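PDB 7CDY: glucose dehydrogenase from Serratia sp. FS14, which belongs to the glucose/sorbosone dehydrogenase family of beta-propeller proteins and carries a bound calcium ion. Local coordinates for residues A150-V161 / G180-H190. Residues are numbered along the deposited sequence; the frame is centred on the assembly and turned at random.
Sequences AQETDKLQGKLV and GKRPEVWSYGH
Leu160 pairs with Ser187 and Trp186 at a classic beta bulge, where strand 185-187 edges a four-stranded antiparallel propeller blade. Leu160 O takes two backbone N-H groups, Trp186 N at 2.7 Å and Ser187 N at 3.2 Å. Leu160 N returns a bond to Ser187 O. Leu160 CB packs 3.3 Å from Ser187 OG on the same face of the sheet. In the conformer modelled here, Leu160 CD2 lies 3.7 Å from Trp186 CD1, the two side chains pointing the same way. Ser187 OG and His190 NE2 are hydrogen-bonded at 2.8 Å; His190 ND1 is held by Glu209. The His190 side chain is about 6 Å from the calcium ion, too far to coordinate it.

The tight part continues at Lys159. Its CD lies 3.4 Å from Tyr188 CB. Bends at chi2 (-64°) and chi4 (-74°) curl the chain back, and NZ bonds to the carbonyls of Glu152, Lys155 and Gln157, and weakly to Ala150 O. Ala150 O also accepts Gly189 N. Thr153 is packed too: its O accepts Arg182 N, and OG1 donates to Gly180 O. Leu156 CD1 sits 3.5 Å above the centre of the Arg182 guanidinium.

The outer side is more open: Gly180 and Asp154 are exposed, and a water bridges Asp154 O and Arg182 NH1. The carbonyls round Lys159 NZ probably stabilise its positive charge in place of water. Arg182 is partly exposed, and Glu184, gripped side-on through NE and NH2, fixes its guanidinium in orientation.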
loop_
_atom_site.group_PDB
_atom_site.type_symbol
_atom_site.label_atom_id
_atom_site.label_comp_id
_atom_site.label_asym_id
_atom_site.label_seq_id
_atom_site.Cartn_x
_atom_site.Cartn_y
_atom_site.Cartn_z
ATOM N N ALA A 150 4.120 -8.390 -15.439
ATOM C CA ALA A 150 3.086 -8.745 -14.469
ATOM C C ALA A 150 2.506 -10.127 -14.746
ATOM O O ALA A 150 2.034 -10.798 -13.823
ATOM C CB ALA A 150 1.973 -7.686 -14.458
ATOM N N GLN A 151 2.541 -10.572 -16.006
ATOM C CA GLN A 151 2.029 -11.875 -16.406
ATOM C C GLN A 151 3.061 -12.980 -16.271
ATOM O O GLN A 151 2.697 -14.156 -16.361
ATOM C CB GLN A 151 1.568 -11.831 -17.870
ATOM C CG GLN A 151 0.335 -10.968 -18.098
ATOM C CD GLN A 151 -0.883 -11.555 -17.433
ATOM O OE1 GLN A 151 -1.234 -12.715 -17.688
ATOM N NE2 GLN A 151 -1.523 -10.789 -16.548
ATOM N N GLU A 152 4.329 -12.646 -16.069
ATOM C CA GLU A 152 5.396 -13.636 -16.124
ATOM C C GLU A 152 5.549 -14.294 -14.758
ATOM O O GLU A 152 5.775 -13.616 -13.749
ATOM C CB GLU A 152 6.685 -12.989 -16.627
ATOM C CG GLU A 152 6.496 -12.476 -18.058
ATOM C CD GLU A 152 7.641 -11.651 -18.597
ATOM O OE1 GLU A 152 8.775 -11.794 -18.115
ATOM O OE2 GLU A 152 7.399 -10.857 -19.536
ATOM N N THR A 153 5.397 -15.618 -14.719
ATOM C CA THR A 153 5.346 -16.318 -13.443
ATOM C C THR A 153 6.705 -16.427 -12.769
ATOM O O THR A 153 6.758 -16.729 -11.573
ATOM C CB THR A 153 4.739 -17.711 -13.609
ATOM O OG1 THR A 153 5.570 -18.498 -14.468
ATOM C CG2 THR A 153 3.328 -17.619 -14.188
ATOM N N ASP A 154 7.794 -16.191 -13.496
ATOM C CA ASP A 154 9.135 -16.254 -12.931
ATOM C C ASP A 154 9.665 -14.891 -12.495
ATOM O O ASP A 154 10.837 -14.785 -12.125
ATOM C CB ASP A 154 10.101 -16.934 -13.909
ATOM C CG ASP A 154 10.209 -16.209 -15.238
ATOM O OD1 ASP A 154 9.277 -15.466 -15.614
ATOM O OD2 ASP A 154 11.235 -16.403 -15.927
ATOM N N LYS A 155 8.828 -13.852 -12.521
ATOM C CA LYS A 155 9.238 -12.498 -12.163
ATOM C C LYS A 155 8.334 -11.956 -11.066
ATOM O O LYS A 155 7.126 -12.192 -11.075
ATOM C CB LYS A 155 9.217 -11.588 -13.394
ATOM C CG LYS A 155 10.309 -11.993 -14.385
ATOM C CD LYS A 155 10.441 -11.072 -15.563
ATOM C CE LYS A 155 11.473 -11.637 -16.536
ATOM N NZ LYS A 155 11.285 -11.104 -17.907
ATOM N N LEU A 156 8.919 -11.218 -10.121
ATOM C CA LEU A 156 8.165 -10.686 -8.991
ATOM C C LEU A 156 7.534 -9.320 -9.275
ATOM O O LEU A 156 7.057 -8.649 -8.351
ATOM C CB LEU A 156 9.027 -10.700 -7.728
ATOM C CG LEU A 156 9.291 -12.127 -7.251
ATOM C CD1 LEU A 156 10.424 -12.147 -6.247
ATOM C CD2 LEU A 156 8.040 -12.754 -6.654
ATOM N N GLN A 157 7.463 -8.928 -10.535
ATOM C CA GLN A 157 6.768 -7.721 -10.947
ATOM C C GLN A 157 5.267 -7.960 -11.001
ATOM O O GLN A 157 4.806 -8.977 -11.530
ATOM C CB GLN A 157 7.230 -7.350 -12.355
ATOM C CG GLN A 157 8.487 -6.508 -12.405
ATOM C CD GLN A 157 9.713 -7.288 -11.996
ATOM O OE1 GLN A 157 9.831 -8.496 -12.273
ATOM N NE2 GLN A 157 10.637 -6.610 -11.323
ATOM N N GLY A 158 4.492 -6.989 -10.519
ATOM C CA GLY A 158 3.042 -7.054 -10.661
ATOM C C GLY A 158 2.413 -8.206 -9.917
ATOM O O GLY A 158 1.444 -8.806 -10.399
ATOM N N LYS A 159 2.961 -8.538 -8.759
ATOM C CA LYS A 159 2.525 -9.668 -7.960
ATOM C C LYS A 159 2.126 -9.187 -6.574
ATOM O O LYS A 159 2.672 -8.207 -6.047
ATOM C CB LYS A 159 3.675 -10.673 -7.760
ATOM C CG LYS A 159 4.373 -11.130 -9.033
ATOM C CD LYS A 159 3.408 -11.882 -9.918
ATOM C CE LYS A 159 4.074 -12.599 -11.097
ATOM N NZ LYS A 159 4.514 -11.666 -12.169
ATOM N N LEU A 160 1.155 -9.870 -5.990
ATOM C CA LEU A 160 0.946 -9.860 -4.551
ATOM C C LEU A 160 1.653 -11.086 -3.992
ATOM O O LEU A 160 1.493 -12.188 -4.527
ATOM C CB LEU A 160 -0.548 -9.927 -4.246
ATOM C CG LEU A 160 -0.996 -9.887 -2.791
ATOM C CD1 LEU A 160 -0.417 -8.683 -2.071
ATOM C CD2 LEU A 160 -2.506 -9.873 -2.707
ATOM N N VAL A 161 2.447 -10.895 -2.939
ATOM C CA VAL A 161 3.272 -11.946 -2.356
ATOM C C VAL A 161 2.766 -12.215 -0.944
ATOM O O VAL A 161 2.319 -11.293 -0.255
ATOM C CB VAL A 161 4.740 -11.465 -2.348
ATOM C CG1 VAL A 161 5.568 -12.140 -1.260
ATOM C CG2 VAL A 161 5.368 -11.661 -3.723
ATOM N N GLY A 180 9.122 -23.064 -12.925
ATOM C CA GLY A 180 9.063 -21.786 -13.609
ATOM C C GLY A 180 8.199 -20.732 -12.952
ATOM O O GLY A 180 7.892 -19.721 -13.595
ATOM N N LYS A 181 7.794 -20.939 -11.702
ATOM C CA LYS A 181 6.935 -20.005 -10.992
ATOM C C LYS A 181 7.585 -19.641 -9.668
ATOM O O LYS A 181 8.119 -20.510 -8.975
ATOM C CB LYS A 181 5.583 -20.646 -10.726
ATOM C CG LYS A 181 4.891 -21.147 -11.986
ATOM C CD LYS A 181 3.457 -21.517 -11.688
ATOM C CE LYS A 181 2.821 -22.236 -12.860
ATOM N NZ LYS A 181 1.424 -22.618 -12.532
ATOM N N ARG A 182 7.544 -18.361 -9.320
ATOM C CA ARG A 182 8.092 -17.917 -8.039
ATOM C C ARG A 182 7.162 -18.333 -6.905
ATOM O O ARG A 182 5.979 -17.952 -6.900
ATOM C CB ARG A 182 8.284 -16.402 -8.025
ATOM C CG ARG A 182 9.479 -15.879 -8.835
ATOM C CD ARG A 182 10.847 -16.339 -8.331
ATOM N NE ARG A 182 11.182 -15.933 -6.964
ATOM C CZ ARG A 182 12.228 -15.179 -6.632
ATOM N NH1 ARG A 182 13.043 -14.689 -7.561
ATOM N NH2 ARG A 182 12.466 -14.914 -5.352
ATOM N N PRO A 183 7.648 -19.088 -5.917
ATOM C CA PRO A 183 6.748 -19.627 -4.889
ATOM C C PRO A 183 6.254 -18.590 -3.889
ATOM O O PRO A 183 5.303 -18.876 -3.152
ATOM C CB PRO A 183 7.605 -20.705 -4.211
ATOM C CG PRO A 183 8.998 -20.227 -4.386
ATOM C CD PRO A 183 9.026 -19.599 -5.768
ATOM N N GLU A 184 6.843 -17.391 -3.872
ATOM C CA GLU A 184 6.370 -16.315 -3.002
ATOM C C GLU A 184 5.017 -15.749 -3.428
ATOM O O GLU A 184 4.368 -15.066 -2.628
ATOM C CB GLU A 184 7.388 -15.171 -3.024
ATOM C CG GLU A 184 8.777 -15.529 -2.514
ATOM C CD GLU A 184 9.727 -16.052 -3.587
ATOM O OE1 GLU A 184 10.924 -16.211 -3.251
ATOM O OE2 GLU A 184 9.298 -16.310 -4.743
ATOM N N VAL A 185 4.560 -16.030 -4.648
ATOM C CA VAL A 185 3.453 -15.286 -5.246
ATOM C C VAL A 185 2.117 -15.775 -4.710
ATOM O O VAL A 185 1.851 -16.986 -4.636
ATOM C CB VAL A 185 3.499 -15.415 -6.776
ATOM C CG1 VAL A 185 2.197 -14.901 -7.414
ATOM C CG2 VAL A 185 4.701 -14.686 -7.328
ATOM N N TRP A 186 1.239 -14.828 -4.383
ATOM C CA TRP A 186 -0.160 -15.083 -4.081
ATOM C C TRP A 186 -1.030 -14.894 -5.314
ATOM O O TRP A 186 -1.784 -15.795 -5.688
ATOM C CB TRP A 186 -0.625 -14.151 -2.949
ATOM C CG TRP A 186 -2.058 -14.317 -2.528
ATOM C CD1 TRP A 186 -3.126 -13.542 -2.906
ATOM C CD2 TRP A 186 -2.579 -15.307 -1.638
ATOM N NE1 TRP A 186 -4.272 -13.995 -2.310
ATOM C CE2 TRP A 186 -3.965 -15.073 -1.518
ATOM C CE3 TRP A 186 -2.008 -16.371 -0.933
ATOM C CZ2 TRP A 186 -4.785 -15.867 -0.716
ATOM C CZ3 TRP A 186 -2.827 -17.157 -0.133
ATOM C CH2 TRP A 186 -4.198 -16.898 -0.031
ATOM N N SER A 187 -0.945 -13.728 -5.961
ATOM C CA SER A 187 -1.696 -13.435 -7.178
ATOM C C SER A 187 -0.825 -12.613 -8.116
ATOM O O SER A 187 0.188 -12.035 -7.713
ATOM C CB SER A 187 -3.009 -12.708 -6.875
ATOM O OG SER A 187 -2.770 -11.513 -6.136
ATOM N N TYR A 188 -1.233 -12.558 -9.383
ATOM C CA TYR A 188 -0.416 -11.921 -10.406
ATOM C C TYR A 188 -1.293 -11.069 -11.317
ATOM O O TYR A 188 -2.507 -10.981 -11.135
ATOM C CB TYR A 188 0.459 -12.945 -11.139
ATOM C CG TYR A 188 -0.222 -13.908 -12.084
ATOM C CD1 TYR A 188 -1.086 -14.894 -11.623
ATOM C CD2 TYR A 188 0.059 -13.865 -13.438
ATOM C CE1 TYR A 188 -1.680 -15.793 -12.506
ATOM C CE2 TYR A 188 -0.519 -14.763 -14.323
ATOM C CZ TYR A 188 -1.377 -15.716 -13.843
ATOM O OH TYR A 188 -1.960 -16.603 -14.731
ATOM N N GLY A 189 -0.665 -10.415 -12.294
ATOM C CA GLY A 189 -1.406 -9.526 -13.172
ATOM C C GLY A 189 -1.859 -8.231 -12.537
ATOM O O GLY A 189 -2.940 -7.726 -12.871
ATOM N N HIS A 190 -1.047 -7.669 -11.642
ATOM C CA HIS A 190 -1.303 -6.380 -11.017
ATOM C C HIS A 190 -0.408 -5.315 -11.644
ATOM O O HIS A 190 0.685 -5.612 -12.137
ATOM C CB HIS A 190 -1.035 -6.477 -9.508
ATOM C CG HIS A 190 -1.883 -7.500 -8.818
ATOM N ND1 HIS A 190 -3.239 -7.334 -8.632
ATOM C CD2 HIS A 190 -1.580 -8.717 -8.300
ATOM C CE1 HIS A 190 -3.733 -8.394 -8.010
ATOM N NE2 HIS A 190 -2.747 -9.247 -7.801
HETATM O O HOH W 1 12.324 -13.612 -10.162
#